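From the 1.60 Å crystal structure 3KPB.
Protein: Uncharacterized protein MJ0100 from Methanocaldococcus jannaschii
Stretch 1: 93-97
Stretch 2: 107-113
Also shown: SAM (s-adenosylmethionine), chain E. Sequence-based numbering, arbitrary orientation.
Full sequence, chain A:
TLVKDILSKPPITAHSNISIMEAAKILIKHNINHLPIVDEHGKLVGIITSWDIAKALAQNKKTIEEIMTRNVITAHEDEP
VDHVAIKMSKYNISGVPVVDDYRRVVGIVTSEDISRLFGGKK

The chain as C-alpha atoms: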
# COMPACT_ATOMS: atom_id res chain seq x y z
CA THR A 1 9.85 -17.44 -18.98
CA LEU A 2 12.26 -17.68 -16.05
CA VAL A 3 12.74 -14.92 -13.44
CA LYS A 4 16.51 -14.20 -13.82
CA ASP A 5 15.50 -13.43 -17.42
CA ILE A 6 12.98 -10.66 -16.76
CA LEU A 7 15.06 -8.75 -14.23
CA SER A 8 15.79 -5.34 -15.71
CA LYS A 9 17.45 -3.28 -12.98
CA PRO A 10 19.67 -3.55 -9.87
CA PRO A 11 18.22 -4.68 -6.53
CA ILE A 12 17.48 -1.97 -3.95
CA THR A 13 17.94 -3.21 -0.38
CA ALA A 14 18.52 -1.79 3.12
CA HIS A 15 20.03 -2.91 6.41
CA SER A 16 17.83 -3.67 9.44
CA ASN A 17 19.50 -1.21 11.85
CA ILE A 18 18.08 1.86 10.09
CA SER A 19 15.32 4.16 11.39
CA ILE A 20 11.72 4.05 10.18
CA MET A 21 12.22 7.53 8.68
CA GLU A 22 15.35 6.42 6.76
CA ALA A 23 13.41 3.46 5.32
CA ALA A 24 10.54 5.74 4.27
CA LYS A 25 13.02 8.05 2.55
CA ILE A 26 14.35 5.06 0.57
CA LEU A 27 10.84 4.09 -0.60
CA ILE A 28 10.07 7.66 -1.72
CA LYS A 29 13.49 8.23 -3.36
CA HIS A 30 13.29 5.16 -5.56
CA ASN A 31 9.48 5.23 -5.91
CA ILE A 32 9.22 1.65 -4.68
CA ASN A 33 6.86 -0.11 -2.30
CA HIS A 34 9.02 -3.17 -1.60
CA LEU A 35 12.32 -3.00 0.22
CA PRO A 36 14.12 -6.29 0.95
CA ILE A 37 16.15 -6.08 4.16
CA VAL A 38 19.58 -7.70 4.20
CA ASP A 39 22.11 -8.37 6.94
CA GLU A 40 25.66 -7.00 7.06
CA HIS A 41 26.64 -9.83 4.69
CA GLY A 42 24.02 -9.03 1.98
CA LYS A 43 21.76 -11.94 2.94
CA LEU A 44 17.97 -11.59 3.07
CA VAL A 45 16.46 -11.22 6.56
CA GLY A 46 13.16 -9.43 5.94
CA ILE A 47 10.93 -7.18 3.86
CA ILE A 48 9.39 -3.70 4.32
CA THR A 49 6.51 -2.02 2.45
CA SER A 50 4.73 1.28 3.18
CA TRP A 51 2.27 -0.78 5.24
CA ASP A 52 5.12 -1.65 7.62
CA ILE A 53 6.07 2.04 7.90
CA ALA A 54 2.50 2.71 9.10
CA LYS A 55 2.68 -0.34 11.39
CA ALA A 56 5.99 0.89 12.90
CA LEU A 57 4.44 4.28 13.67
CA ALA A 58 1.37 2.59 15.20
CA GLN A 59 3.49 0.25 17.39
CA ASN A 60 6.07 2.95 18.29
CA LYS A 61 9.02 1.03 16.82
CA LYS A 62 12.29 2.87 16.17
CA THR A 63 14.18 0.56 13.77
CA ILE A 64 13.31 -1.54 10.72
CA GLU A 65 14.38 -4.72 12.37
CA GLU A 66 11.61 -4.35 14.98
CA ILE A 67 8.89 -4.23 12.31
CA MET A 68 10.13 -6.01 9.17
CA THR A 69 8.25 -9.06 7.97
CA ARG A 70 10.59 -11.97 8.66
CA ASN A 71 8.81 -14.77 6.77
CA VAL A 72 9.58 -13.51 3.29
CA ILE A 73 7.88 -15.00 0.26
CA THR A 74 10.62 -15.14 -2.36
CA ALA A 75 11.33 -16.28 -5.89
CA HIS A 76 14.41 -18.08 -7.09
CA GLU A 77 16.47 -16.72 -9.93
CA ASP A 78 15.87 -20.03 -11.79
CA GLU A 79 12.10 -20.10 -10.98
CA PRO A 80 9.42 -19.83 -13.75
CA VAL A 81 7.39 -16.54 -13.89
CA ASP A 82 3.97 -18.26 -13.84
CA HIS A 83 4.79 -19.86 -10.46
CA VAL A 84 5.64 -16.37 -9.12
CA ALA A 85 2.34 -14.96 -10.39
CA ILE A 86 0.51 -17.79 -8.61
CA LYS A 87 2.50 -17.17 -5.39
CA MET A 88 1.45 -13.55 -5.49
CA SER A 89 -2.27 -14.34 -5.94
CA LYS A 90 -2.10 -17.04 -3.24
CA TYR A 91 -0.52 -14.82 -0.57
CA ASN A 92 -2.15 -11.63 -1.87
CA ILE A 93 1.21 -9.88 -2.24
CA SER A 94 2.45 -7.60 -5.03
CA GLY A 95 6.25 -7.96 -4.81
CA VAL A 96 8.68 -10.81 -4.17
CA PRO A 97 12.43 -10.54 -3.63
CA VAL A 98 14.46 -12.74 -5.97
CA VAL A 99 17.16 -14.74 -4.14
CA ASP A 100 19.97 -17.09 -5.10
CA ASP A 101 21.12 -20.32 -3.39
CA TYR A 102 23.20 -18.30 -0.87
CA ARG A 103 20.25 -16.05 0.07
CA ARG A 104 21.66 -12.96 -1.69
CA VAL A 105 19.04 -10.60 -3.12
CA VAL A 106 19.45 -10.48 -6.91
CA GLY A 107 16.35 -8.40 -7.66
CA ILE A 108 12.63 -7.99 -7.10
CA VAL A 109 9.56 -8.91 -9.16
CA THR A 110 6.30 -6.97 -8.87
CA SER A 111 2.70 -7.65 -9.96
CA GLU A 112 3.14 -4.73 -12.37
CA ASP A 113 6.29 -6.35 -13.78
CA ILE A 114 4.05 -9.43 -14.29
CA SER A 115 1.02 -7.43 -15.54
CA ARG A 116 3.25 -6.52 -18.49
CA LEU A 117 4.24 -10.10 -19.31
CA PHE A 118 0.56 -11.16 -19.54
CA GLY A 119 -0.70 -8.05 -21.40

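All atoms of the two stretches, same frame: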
# COMPACT_ATOMS: atom_id res chain seq x y z
N ILE A 93 0.08 -10.81 -2.27
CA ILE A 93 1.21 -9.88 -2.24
C ILE A 93 1.47 -9.36 -3.65
O ILE A 93 0.99 -9.93 -4.63
CB ILE A 93 2.48 -10.53 -1.66
CG1 ILE A 93 2.84 -11.79 -2.45
CG2 ILE A 93 2.31 -10.81 -0.16
CD1 ILE A 93 4.12 -12.47 -2.00
N SER A 94 2.23 -8.27 -3.75
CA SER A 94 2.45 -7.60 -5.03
C SER A 94 3.93 -7.45 -5.38
O SER A 94 4.26 -6.84 -6.40
CB SER A 94 1.76 -6.23 -5.02
OG SER A 94 2.17 -5.46 -3.90
N GLY A 95 4.81 -7.98 -4.54
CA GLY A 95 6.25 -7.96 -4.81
C GLY A 95 6.96 -9.09 -4.10
O GLY A 95 6.67 -9.36 -2.93
N VAL A 96 7.87 -9.77 -4.79
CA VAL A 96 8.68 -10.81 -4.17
C VAL A 96 10.15 -10.56 -4.46
O VAL A 96 10.52 -10.33 -5.61
CB VAL A 96 8.26 -12.25 -4.60
CG1 VAL A 96 6.82 -12.55 -4.23
CG2 VAL A 96 8.48 -12.47 -6.10
N PRO A 97 10.99 -10.58 -3.41
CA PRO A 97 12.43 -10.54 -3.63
C PRO A 97 12.88 -11.80 -4.37
O PRO A 97 12.33 -12.88 -4.15
CB PRO A 97 13.01 -10.53 -2.21
CG PRO A 97 11.88 -10.09 -1.34
CD PRO A 97 10.66 -10.65 -1.98
N GLY A 107 17.31 -9.35 -7.11
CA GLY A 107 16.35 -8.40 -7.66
C GLY A 107 15.01 -8.50 -6.97
O GLY A 107 14.89 -9.12 -5.91
N ILE A 108 14.00 -7.89 -7.58
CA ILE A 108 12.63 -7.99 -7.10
C ILE A 108 11.67 -8.01 -8.29
O ILE A 108 11.90 -7.35 -9.31
CB ILE A 108 12.26 -6.87 -6.09
CG1 ILE A 108 10.86 -7.09 -5.52
CG2 ILE A 108 12.39 -5.48 -6.74
CD1 ILE A 108 10.68 -6.57 -4.12
N VAL A 109 10.61 -8.81 -8.16
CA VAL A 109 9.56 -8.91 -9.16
C VAL A 109 8.24 -8.41 -8.58
O VAL A 109 7.82 -8.84 -7.51
CB VAL A 109 9.41 -10.37 -9.66
CG1 VAL A 109 8.16 -10.54 -10.52
CG2 VAL A 109 10.64 -10.79 -10.45
N THR A 110 7.59 -7.50 -9.30
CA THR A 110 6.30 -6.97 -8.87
C THR A 110 5.16 -7.48 -9.75
O THR A 110 5.38 -8.03 -10.83
CB THR A 110 6.29 -5.42 -8.82
OG1 THR A 110 6.33 -4.90 -10.16
CG2 THR A 110 7.49 -4.89 -8.03
N SER A 111 3.93 -7.29 -9.25
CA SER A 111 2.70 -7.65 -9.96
C SER A 111 2.43 -6.71 -11.13
O SER A 111 1.53 -6.97 -11.94
CB SER A 111 1.51 -7.64 -9.00
OG SER A 111 1.32 -6.35 -8.44
N GLU A 112 3.18 -5.61 -11.21
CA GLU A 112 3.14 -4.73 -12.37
C GLU A 112 4.14 -5.24 -13.40
O GLU A 112 3.86 -5.20 -14.60
CB GLU A 112 3.45 -3.28 -11.99
CG GLU A 112 2.36 -2.59 -11.18
CD GLU A 112 2.59 -2.64 -9.68
OE1 GLU A 112 2.21 -1.67 -8.99
OE2 GLU A 112 3.15 -3.64 -9.18
N ASP A 113 5.29 -5.71 -12.92
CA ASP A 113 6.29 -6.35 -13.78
C ASP A 113 5.64 -7.54 -14.51
O ASP A 113 5.86 -7.74 -15.71
CB ASP A 113 7.51 -6.83 -12.97
CG ASP A 113 8.36 -5.68 -12.42
OD1 ASP A 113 8.31 -4.56 -12.97
OD2 ASP A 113 9.08 -5.92 -11.43
N SAM E . 0.72 -6.09 -1.05
CA SAM E . 0.35 -5.73 0.33
C SAM E . 1.49 -4.96 0.99
O SAM E . 2.14 -4.12 0.36
OXT SAM E . 1.78 -5.14 2.18
CB SAM E . 0.07 -7.01 1.13
CG SAM E . -1.04 -6.78 2.16
SD SAM E . -0.52 -7.20 3.86
CE SAM E . -1.81 -6.38 4.79
C5' SAM E . 0.91 -6.16 4.33
C4' SAM E . 2.14 -6.99 4.71
O4' SAM E . 2.55 -7.80 3.61
C3' SAM E . 3.30 -6.04 4.96
O3' SAM E . 3.51 -5.93 6.36
C2' SAM E . 4.50 -6.73 4.31
O2' SAM E . 5.53 -6.91 5.29
C1' SAM E . 3.93 -8.08 3.87
N9 SAM E . 4.60 -8.50 2.62
C8 SAM E . 4.61 -7.83 1.47
N7 SAM E . 5.32 -8.51 0.57
C5 SAM E . 5.76 -9.62 1.15
C6 SAM E . 6.53 -10.69 0.72
N6 SAM E . 6.99 -10.75 -0.53
N1 SAM E . 6.80 -11.68 1.58
C2 SAM E . 6.35 -11.64 2.82
N3 SAM E . 5.61 -10.63 3.27
C4 SAM E . 5.31 -9.61 2.45

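The most unusual feature of this contact is that its last backbone hydrogen bond lies beyond the paired strands, where a loop residue meets the first turn of a helix. S111 N donates to S94 O over 2.9 Å with an N-H...acceptor angle of 151°, although S94 precedes the strand 95-97 and S111 already belongs to the helix that follows strand 107-110. The same acceptor also receives a CA-H...O contact from the neighbouring residue: T110 CA lies 3.2 Å from S94 O, with an angle of 129° at the hydrogen.

The strands themselves run antiparallel, their N-to-C directions 160° apart and their axes approaching to 4.7 Å. V96 and V109 form the hydrogen-bonded pair. V96 N donates to V109 O at 2.9 Å and 163°, and V109 N returns a bond to V96 O at 3.0 Å and 174°, so both bonds are short and nearly straight. The pairs flanking it, G95 with T110 and P97 with I108, are non-hydrogen-bonded, and their CA atoms are correspondingly closer, 4.2 Å from G95 CA to T110 CA and 4.3 Å from P97 CA to I108 CA, against 5.4 Å between V96 CA and V109 CA. Proline has no amide hydrogen, and the register places P97 where no cross-strand amide bond is required of it. CA-H...O contacts supplement the ladder: G95 CA is 3.2 Å from V109 O, and I108 CA is 3.5 Å from V96 O.

Side chains alternate between the sheet faces. V96 and V109 share one face, where V96 CG2 and V109 CB meet at 4.2 Å, an apolar contact between two buried residues. The other face carries P97, I108 and T110. Here G95 contributes no side chain, and I108 CD1 reaches to 4.5 Å from G95 C. I108 also packs against backbone, with I108 CG1 3.3 Å from V96 O and 4.1 Å from P97 N.

At the helix start, T110 occupies the N-cap position. T110 OG1 accepts from D113 N at 3.1 Å and 159°, and weakly from E112 N at 3.4 Å and 136°, satisfying amides that lack helical acceptors in the first turn. D113 reciprocates: T110 N donates to D113 OD2 at 3.0 Å and 159°. The strand-to-helix junction is thus held from both directions, while S111 N is left to bond S94. The CA-to-CB bond of S111 points toward the other stretch, and S111 OG lies 3.5 Å from S94 CB; S111 OG also makes a weak hydrogen bond to E112 OE2 at 3.4 Å.

Stretch 1 simultaneously serves the ligand. G95 O, not used in the ladder, accepts from SAM N6 at 2.8 Å and 150°, while SAM N makes a weak hydrogen bond to S94 OG at 3.3 Å. Adjacent carbonyls therefore divide their roles: S94 O and V96 O bond to stretch 2, and G95 O between them binds the adenine amino group.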